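PDB 7AJ0: arylsulfatase from Pseudoalteromonas sp. MB47, which probably hydrolyses sulfate esters of the algal polysaccharide fucoidan, apparently in an exo-acting manner, and forms a calcium-binding hexamer. Local coordinates for residues Ala87-Gln99 with Ile365-Leu377. Residues are numbered along the deposited sequence; the frame is centred on the assembly and turned at random.
Sequences ANEGLRLTSMYSQ and ISAGQVNNGLMDL
R92 and V370 sit side by side on two parallel strands, 91-93 and 369-371, whose axes run 4.6 Å apart at 21°. As in any parallel bridge, R92 bonds through both its N and its O to the residues flanking V370: R92 N gives a nearly straight bond to Q369 O (2.7 Å), and N371 N returns one to R92 O. Q369 N to G90 O and T94 N to N371 O close the ladder at its two ends.

From CB outward, R92 first passes Q369 O, 3.9 Å from CB; CG stands anti to the backbone N (chi1 -180°) and the chain stays extended until chi3, where it bends at 66°. That kink lays the guanidinium beside V370, whose CG1 lies over one face of it, toward the rim, 3.6 Å from NH2. The same CG1 also touches T94 CG2.

On the face bearing L91, L93, Q369 and N371, L91 CD1 fits between the CB atoms of Q369 and N371, and L93 CD1 reaches M375 SD (3.7 Å).

Then the chain turns a corner at T94 and S95. T94 OG1 donates to N372 OD1 (2.7 Å) from above the amide's carbonyl plane, and a water accepts from S95 N and donates to N371 O and G373 O. N371 OD1 takes G373 N in an Asx turn. The register slips by one residue, and a second short ladder starts with M375 N to S95 O and Y97 N to M375 O. M96 SD meets M375 CG there.

Strand 91-97 lies between strands 369-371 and 375-376 on one side, both parallel to it, and antiparallel strand 354-360 on the other, in the large mixed sheet of the sulfatase fold. Helix 406-409 packs on L91, L93 and N371, helix 102-111 touches S98 and L377, and A74 of a second subunit packs against V370 and N372.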
ATOM      1  N   ALA A  87      -6.970 -39.708 -11.318  1.00 22.78           N
ATOM      2  CA  ALA A  87      -5.960 -38.975 -12.073  1.00 22.67           C
ATOM      3  C   ALA A  87      -4.779 -39.870 -12.435  1.00 23.03           C
ATOM      4  O   ALA A  87      -4.299 -39.848 -13.573  1.00 23.10           O
ATOM      5  CB  ALA A  87      -5.486 -37.764 -11.266  1.00 28.52           C
ATOM      6  N   ASN A  88      -4.290 -40.658 -11.475  1.00 23.33           N
ATOM      7  CA  ASN A  88      -3.102 -41.464 -11.730  1.00 23.74           C
ATOM      8  C   ASN A  88      -3.390 -42.611 -12.690  1.00 24.05           C
ATOM      9  O   ASN A  88      -2.488 -43.058 -13.408  1.00 24.36           O
ATOM     10  CB  ASN A  88      -2.541 -42.001 -10.412  1.00 24.04           C
ATOM     11  CG  ASN A  88      -1.971 -40.904  -9.534  1.00 23.85           C
ATOM     12  OD1 ASN A  88      -1.519 -39.869 -10.027  1.00 33.66           O
ATOM     13  ND2 ASN A  88      -1.986 -41.126  -8.225  1.00 28.46           N
ATOM     14  N   GLU A  89      -4.624 -43.102 -12.717  1.00 24.03           N
ATOM     15  CA  GLU A  89      -5.036 -44.121 -13.672  1.00 25.10           C
ATOM     16  C   GLU A  89      -5.693 -43.520 -14.905  1.00 24.11           C
ATOM     17  O   GLU A  89      -6.279 -44.254 -15.706  1.00 24.34           O
ATOM     18  CB  GLU A  89      -5.980 -45.116 -12.996  1.00 25.20           C
ATOM     19  CG  GLU A  89      -5.281 -45.971 -11.958  1.00 24.97           C
ATOM     20  CD  GLU A  89      -6.243 -46.644 -11.007  1.00 46.64           C
ATOM     21  OE1 GLU A  89      -7.469 -46.568 -11.235  1.00 56.05           O
ATOM     22  OE2 GLU A  89      -5.767 -47.247 -10.023  1.00 46.92           O
ATOM     23  N   GLY A  90      -5.600 -42.208 -15.074  1.00 23.69           N
ATOM     24  CA  GLY A  90      -6.167 -41.532 -16.233  1.00 23.50           C
ATOM     25  C   GLY A  90      -5.332 -40.346 -16.624  1.00 23.26           C
ATOM     26  O   GLY A  90      -4.096 -40.394 -16.553  1.00 23.42           O
ATOM     27  N   LEU A  91      -5.996 -39.267 -17.025  1.00 22.93           N
ATOM     28  CA  LEU A  91      -5.342 -38.073 -17.549  1.00 22.73           C
ATOM     29  C   LEU A  91      -5.637 -36.900 -16.627  1.00 22.36           C
ATOM     30  O   LEU A  91      -6.804 -36.598 -16.356  1.00 22.18           O
ATOM     31  CB  LEU A  91      -5.823 -37.783 -18.972  1.00 22.76           C
ATOM     32  CG  LEU A  91      -5.519 -36.419 -19.585  1.00 22.56           C
ATOM     33  CD1 LEU A  91      -4.029 -36.196 -19.722  1.00 25.74           C
ATOM     34  CD2 LEU A  91      -6.203 -36.296 -20.945  1.00 22.66           C
ATOM     35  N   ARG A  92      -4.583 -36.246 -16.148  1.00 22.29           N
ATOM     36  CA  ARG A  92      -4.712 -35.058 -15.315  1.00 22.00           C
ATOM     37  C   ARG A  92      -4.389 -33.831 -16.159  1.00 21.86           C
ATOM     38  O   ARG A  92      -3.283 -33.717 -16.698  1.00 22.01           O
ATOM     39  CB  ARG A  92      -3.792 -35.137 -14.099  1.00 22.08           C
ATOM     40  CG  ARG A  92      -3.885 -33.923 -13.190  1.00 25.45           C
ATOM     41  CD  ARG A  92      -3.285 -34.197 -11.824  1.00 26.87           C
ATOM     42  NE  ARG A  92      -1.842 -34.417 -11.875  1.00 25.67           N
ATOM     43  CZ  ARG A  92      -0.931 -33.448 -11.819  1.00 22.23           C
ATOM     44  NH1 ARG A  92      -1.307 -32.180 -11.720  1.00 29.24           N
ATOM     45  NH2 ARG A  92       0.359 -33.749 -11.866  1.00 22.55           N
ATOM     46  N   LEU A  93      -5.355 -32.925 -16.277  1.00 21.63           N
ATOM     47  CA  LEU A  93      -5.202 -31.699 -17.049  1.00 21.53           C
ATOM     48  C   LEU A  93      -4.798 -30.569 -16.110  1.00 21.37           C
ATOM     49  O   LEU A  93      -5.496 -30.291 -15.128  1.00 21.23           O
ATOM     50  CB  LEU A  93      -6.501 -31.354 -17.773  1.00 21.45           C
ATOM     51  CG  LEU A  93      -6.973 -32.359 -18.821  1.00 21.66           C
ATOM     52  CD1 LEU A  93      -8.327 -31.947 -19.372  1.00 27.02           C
ATOM     53  CD2 LEU A  93      -5.960 -32.486 -19.945  1.00 21.87           C
ATOM     54  N   THR A  94      -3.677 -29.918 -16.413  1.00 21.44           N
ATOM     55  CA  THR A  94      -3.153 -28.847 -15.580  1.00 21.36           C
ATOM     56  C   THR A  94      -3.485 -27.457 -16.112  1.00 21.26           C
ATOM     57  O   THR A  94      -3.146 -26.465 -15.458  1.00 21.22           O
ATOM     58  CB  THR A  94      -1.632 -28.985 -15.428  1.00 21.58           C
ATOM     59  OG1 THR A  94      -1.019 -29.096 -16.720  1.00 23.03           O
ATOM     60  CG2 THR A  94      -1.286 -30.215 -14.607  1.00 25.77           C
ATOM     61  N   SER A  95      -4.139 -27.358 -17.268  1.00 21.25           N
ATOM     62  CA  SER A  95      -4.573 -26.081 -17.836  1.00 21.21           C
ATOM     63  C   SER A  95      -6.034 -26.161 -18.265  1.00 21.15           C
ATOM     64  O   SER A  95      -6.407 -25.843 -19.397  1.00 21.24           O
ATOM     65  CB  SER A  95      -3.679 -25.666 -19.002  1.00 21.39           C
ATOM     66  OG  SER A  95      -2.462 -25.115 -18.528  1.00 31.09           O
ATOM     67  N   MET A  96      -6.881 -26.602 -17.342  1.00 21.05           N
ATOM     68  CA  MET A  96      -8.325 -26.629 -17.534  1.00 21.03           C
ATOM     69  C   MET A  96      -8.915 -25.342 -16.977  1.00 24.92           C
ATOM     70  O   MET A  96      -8.502 -24.867 -15.914  1.00 20.90           O
ATOM     71  CB  MET A  96      -8.923 -27.848 -16.834  1.00 21.02           C
ATOM     72  CG  MET A  96     -10.435 -27.937 -16.860  1.00 21.05           C
ATOM     73  SD  MET A  96     -11.127 -28.242 -18.484  1.00102.39           S
ATOM     74  CE  MET A  96     -12.714 -28.909 -18.005  1.00 42.08           C
ATOM     75  N   TYR A  97      -9.883 -24.775 -17.697  1.00 21.05           N
ATOM     76  CA  TYR A  97     -10.375 -23.440 -17.393  1.00 21.08           C
ATOM     77  C   TYR A  97     -11.888 -23.412 -17.272  1.00 21.16           C
ATOM     78  O   TYR A  97     -12.599 -24.119 -17.991  1.00 26.33           O
ATOM     79  CB  TYR A  97      -9.926 -22.431 -18.469  1.00 21.20           C
ATOM     80  CG  TYR A  97      -8.501 -21.988 -18.276  1.00 21.17           C
ATOM     81  CD1 TYR A  97      -8.191 -20.970 -17.387  1.00 21.16           C
ATOM     82  CD2 TYR A  97      -7.464 -22.601 -18.958  1.00 21.21           C
ATOM     83  CE1 TYR A  97      -6.887 -20.569 -17.189  1.00 21.19           C
ATOM     84  CE2 TYR A  97      -6.158 -22.205 -18.770  1.00 21.75           C
ATOM     85  CZ  TYR A  97      -5.875 -21.187 -17.883  1.00 21.23           C
ATOM     86  OH  TYR A  97      -4.575 -20.790 -17.688  1.00 21.32           O
ATOM     87  N   SER A  98     -12.363 -22.574 -16.345  1.00 21.17           N
ATOM     88  CA  SER A  98     -13.786 -22.373 -16.114  1.00 21.32           C
ATOM     89  C   SER A  98     -14.111 -20.890 -16.223  1.00 21.48           C
ATOM     90  O   SER A  98     -13.248 -20.090 -16.602  1.00 21.49           O
ATOM     91  CB  SER A  98     -14.180 -22.902 -14.738  1.00 21.56           C
ATOM     92  OG  SER A  98     -13.577 -22.126 -13.714  1.00 21.21           O
ATOM     93  N   GLN A  99     -15.327 -20.508 -15.883  1.00 21.68           N
ATOM     94  CA  GLN A  99     -15.685 -19.104 -15.702  1.00 21.89           C
ATOM     95  C   GLN A  99     -15.421 -18.696 -14.262  1.00 21.84           C
ATOM     96  O   GLN A  99     -15.186 -19.535 -13.391  1.00 21.67           O
ATOM     97  CB  GLN A  99     -17.142 -18.888 -16.085  1.00 22.21           C
ATOM     98  CG  GLN A  99     -17.482 -19.396 -17.475  1.00 22.31           C
ATOM     99  CD  GLN A  99     -16.650 -18.735 -18.555  1.00 22.34           C
ATOM    100  OE1 GLN A  99     -16.694 -17.516 -18.732  1.00 32.88           O
ATOM    101  NE2 GLN A  99     -15.877 -19.536 -19.278  1.00 22.18           N
ATOM    102  N   ILE A 365      -8.380 -44.145 -22.192  1.00 24.95           N
ATOM    103  CA  ILE A 365      -7.418 -43.117 -21.818  1.00 24.58           C
ATOM    104  C   ILE A 365      -6.313 -43.794 -21.025  1.00 24.76           C
ATOM    105  O   ILE A 365      -6.567 -44.382 -19.966  1.00 24.79           O
ATOM    106  CB  ILE A 365      -8.084 -41.989 -21.011  1.00 24.05           C
ATOM    107  CG1 ILE A 365      -9.080 -41.231 -21.901  1.00 24.20           C
ATOM    108  CG2 ILE A 365      -7.033 -41.051 -20.431  1.00 23.74           C
ATOM    109  CD1 ILE A 365      -9.830 -40.108 -21.206  1.00 23.49           C
ATOM    110  N   SER A 366      -5.090 -43.727 -21.542  1.00 24.95           N
ATOM    111  CA  SER A 366      -3.966 -44.374 -20.885  1.00 25.22           C
ATOM    112  C   SER A 366      -3.687 -43.721 -19.537  1.00 24.84           C
ATOM    113  O   SER A 366      -3.853 -42.512 -19.356  1.00 24.38           O
ATOM    114  CB  SER A 366      -2.726 -44.312 -21.773  1.00 25.52           C
ATOM    115  OG  SER A 366      -2.931 -45.038 -22.972  1.00 37.38           O
ATOM    116  N   ALA A 367      -3.259 -44.542 -18.586  1.00 25.08           N
ATOM    117  CA  ALA A 367      -3.040 -44.084 -17.227  1.00 24.82           C
ATOM    118  C   ALA A 367      -1.749 -43.284 -17.116  1.00 24.76           C
ATOM    119  O   ALA A 367      -0.794 -43.494 -17.866  1.00 25.09           O
ATOM    120  CB  ALA A 367      -2.993 -45.276 -16.269  1.00 25.19           C
ATOM    121  N   GLY A 368      -1.735 -42.355 -16.164  1.00 24.37           N
ATOM    122  CA  GLY A 368      -0.522 -41.643 -15.832  1.00 24.37           C
ATOM    123  C   GLY A 368      -0.175 -40.490 -16.736  1.00 24.14           C
ATOM    124  O   GLY A 368       1.001 -40.126 -16.833  1.00 24.31           O
ATOM    125  N   GLN A 369      -1.158 -39.897 -17.402  1.00 23.82           N
ATOM    126  CA  GLN A 369      -0.915 -38.762 -18.276  1.00 24.21           C
ATOM    127  C   GLN A 369      -1.129 -37.458 -17.520  1.00 23.18           C
ATOM    128  O   GLN A 369      -2.149 -37.281 -16.846  1.00 31.85           O
ATOM    129  CB  GLN A 369      -1.841 -38.799 -19.491  1.00 23.60           C
ATOM    130  CG  GLN A 369      -1.490 -39.836 -20.525  1.00 24.08           C
ATOM    131  CD  GLN A 369      -2.427 -39.782 -21.712  1.00 24.08           C
ATOM    132  OE1 GLN A 369      -2.271 -38.945 -22.602  1.00 24.67           O
ATOM    133  NE2 GLN A 369      -3.419 -40.665 -21.724  1.00 24.19           N
ATOM    134  N   VAL A 370      -0.167 -36.548 -17.638  1.00 23.17           N
ATOM    135  CA  VAL A 370      -0.314 -35.171 -17.186  1.00 22.81           C
ATOM    136  C   VAL A 370      -0.117 -34.287 -18.410  1.00 22.77           C
ATOM    137  O   VAL A 370       0.958 -34.302 -19.025  1.00 23.06           O
ATOM    138  CB  VAL A 370       0.679 -34.812 -16.073  1.00 22.87           C
ATOM    139  CG1 VAL A 370       0.296 -33.485 -15.438  1.00 22.52           C
ATOM    140  CG2 VAL A 370       0.724 -35.911 -15.027  1.00 23.07           C
ATOM    141  N   ASN A 371      -1.155 -33.538 -18.772  1.00 22.48           N
ATOM    142  CA  ASN A 371      -1.185 -32.780 -20.016  1.00 22.49           C
ATOM    143  C   ASN A 371      -1.581 -31.344 -19.719  1.00 22.18           C
ATOM    144  O   ASN A 371      -2.613 -31.100 -19.087  1.00 21.92           O
ATOM    145  CB  ASN A 371      -2.166 -33.410 -21.009  1.00 22.57           C
ATOM    146  CG  ASN A 371      -1.925 -32.961 -22.433  1.00 22.75           C
ATOM    147  OD1 ASN A 371      -1.572 -31.809 -22.682  1.00 22.67           O
ATOM    148  ND2 ASN A 371      -2.111 -33.872 -23.379  1.00 29.09           N
ATOM    149  N   ASN A 372      -0.765 -30.398 -20.185  1.00 22.25           N
ATOM    150  CA  ASN A 372      -0.985 -28.980 -19.941  1.00 22.04           C
ATOM    151  C   ASN A 372      -1.706 -28.292 -21.097  1.00 22.02           C
ATOM    152  O   ASN A 372      -1.711 -27.059 -21.170  1.00 21.94           O
ATOM    153  CB  ASN A 372       0.353 -28.289 -19.664  1.00 22.19           C
ATOM    154  CG  ASN A 372       0.194 -26.979 -18.914  1.00 21.99           C
ATOM    155  OD1 ASN A 372      -0.746 -26.802 -18.140  1.00 21.74           O
ATOM    156  ND2 ASN A 372       1.120 -26.053 -19.138  1.00 22.15           N
ATOM    157  N   GLY A 373      -2.319 -29.062 -21.995  1.00 22.13           N
ATOM    158  CA  GLY A 373      -3.020 -28.465 -23.116  1.00 22.17           C
ATOM    159  C   GLY A 373      -4.275 -27.729 -22.684  1.00 21.92           C
ATOM    160  O   GLY A 373      -4.956 -28.110 -21.732  1.00 21.74           O
ATOM    161  N   LEU A 374      -4.586 -26.657 -23.407  1.00 21.97           N
ATOM    162  CA  LEU A 374      -5.697 -25.799 -23.024  1.00 21.80           C
ATOM    163  C   LEU A 374      -7.027 -26.520 -23.205  1.00 21.80           C
ATOM    164  O   LEU A 374      -7.271 -27.172 -24.221  1.00 22.01           O
ATOM    165  CB  LEU A 374      -5.691 -24.518 -23.857  1.00 21.94           C
ATOM    166  CG  LEU A 374      -4.486 -23.590 -23.705  1.00 21.99           C
ATOM    167  CD1 LEU A 374      -4.723 -22.302 -24.495  1.00 22.15           C
ATOM    168  CD2 LEU A 374      -4.202 -23.286 -22.246  1.00 21.76           C
ATOM    169  N   MET A 375      -7.896 -26.398 -22.201  1.00 21.61           N
ATOM    170  CA  MET A 375      -9.231 -26.974 -22.271  1.00 21.64           C
ATOM    171  C   MET A 375     -10.182 -26.118 -21.448  1.00 21.52           C
ATOM    172  O   MET A 375      -9.778 -25.466 -20.483  1.00 21.36           O
ATOM    173  CB  MET A 375      -9.249 -28.423 -21.778  1.00 25.58           C
ATOM    174  CG  MET A 375     -10.610 -29.086 -21.911  1.00 22.53           C
ATOM    175  SD  MET A 375     -10.518 -30.868 -22.138  1.00 29.52           S
ATOM    176  CE  MET A 375     -12.254 -31.309 -22.033  1.00 26.20           C
ATOM    177  N   ASP A 376     -11.454 -26.136 -21.842  1.00 29.15           N
ATOM    178  CA  ASP A 376     -12.486 -25.258 -21.308  1.00 21.64           C
ATOM    179  C   ASP A 376     -13.664 -26.103 -20.844  1.00 21.69           C
ATOM    180  O   ASP A 376     -13.815 -27.260 -21.239  1.00 21.79           O
ATOM    181  CB  ASP A 376     -12.930 -24.244 -22.381  1.00 21.88           C
ATOM    182  CG  ASP A 376     -13.677 -23.053 -21.807  1.00 41.77           C
ATOM    183  OD1 ASP A 376     -14.739 -23.247 -21.177  1.00 44.19           O
ATOM    184  OD2 ASP A 376     -13.200 -21.913 -21.996  1.00 51.63           O
ATOM    185  N   LEU A 377     -14.508 -25.514 -19.990  1.00 21.67           N
ATOM    186  CA  LEU A 377     -15.746 -26.192 -19.617  1.00 21.80           C
ATOM    187  C   LEU A 377     -16.668 -26.368 -20.820  1.00 28.88           C
ATOM    188  O   LEU A 377     -17.392 -27.367 -20.908  1.00 22.28           O
ATOM    189  CB  LEU A 377     -16.477 -25.422 -18.519  1.00 23.16           C
ATOM    190  CG  LEU A 377     -15.997 -25.603 -17.079  1.00 21.57           C
ATOM    191  CD1 LEU A 377     -16.834 -24.731 -16.148  1.00 21.66           C
ATOM    192  CD2 LEU A 377     -16.051 -27.057 -16.645  1.00 31.60           C
TER
HETATM  193  O   HOH W   1      -2.123 -38.608 -14.386  1.00 22.07           O
HETATM  194  O   HOH W   2      -8.368 -43.720 -17.786  1.00 22.07           O
HETATM  195  O   HOH W   3      -4.486 -29.185 -19.297  1.00 22.07           O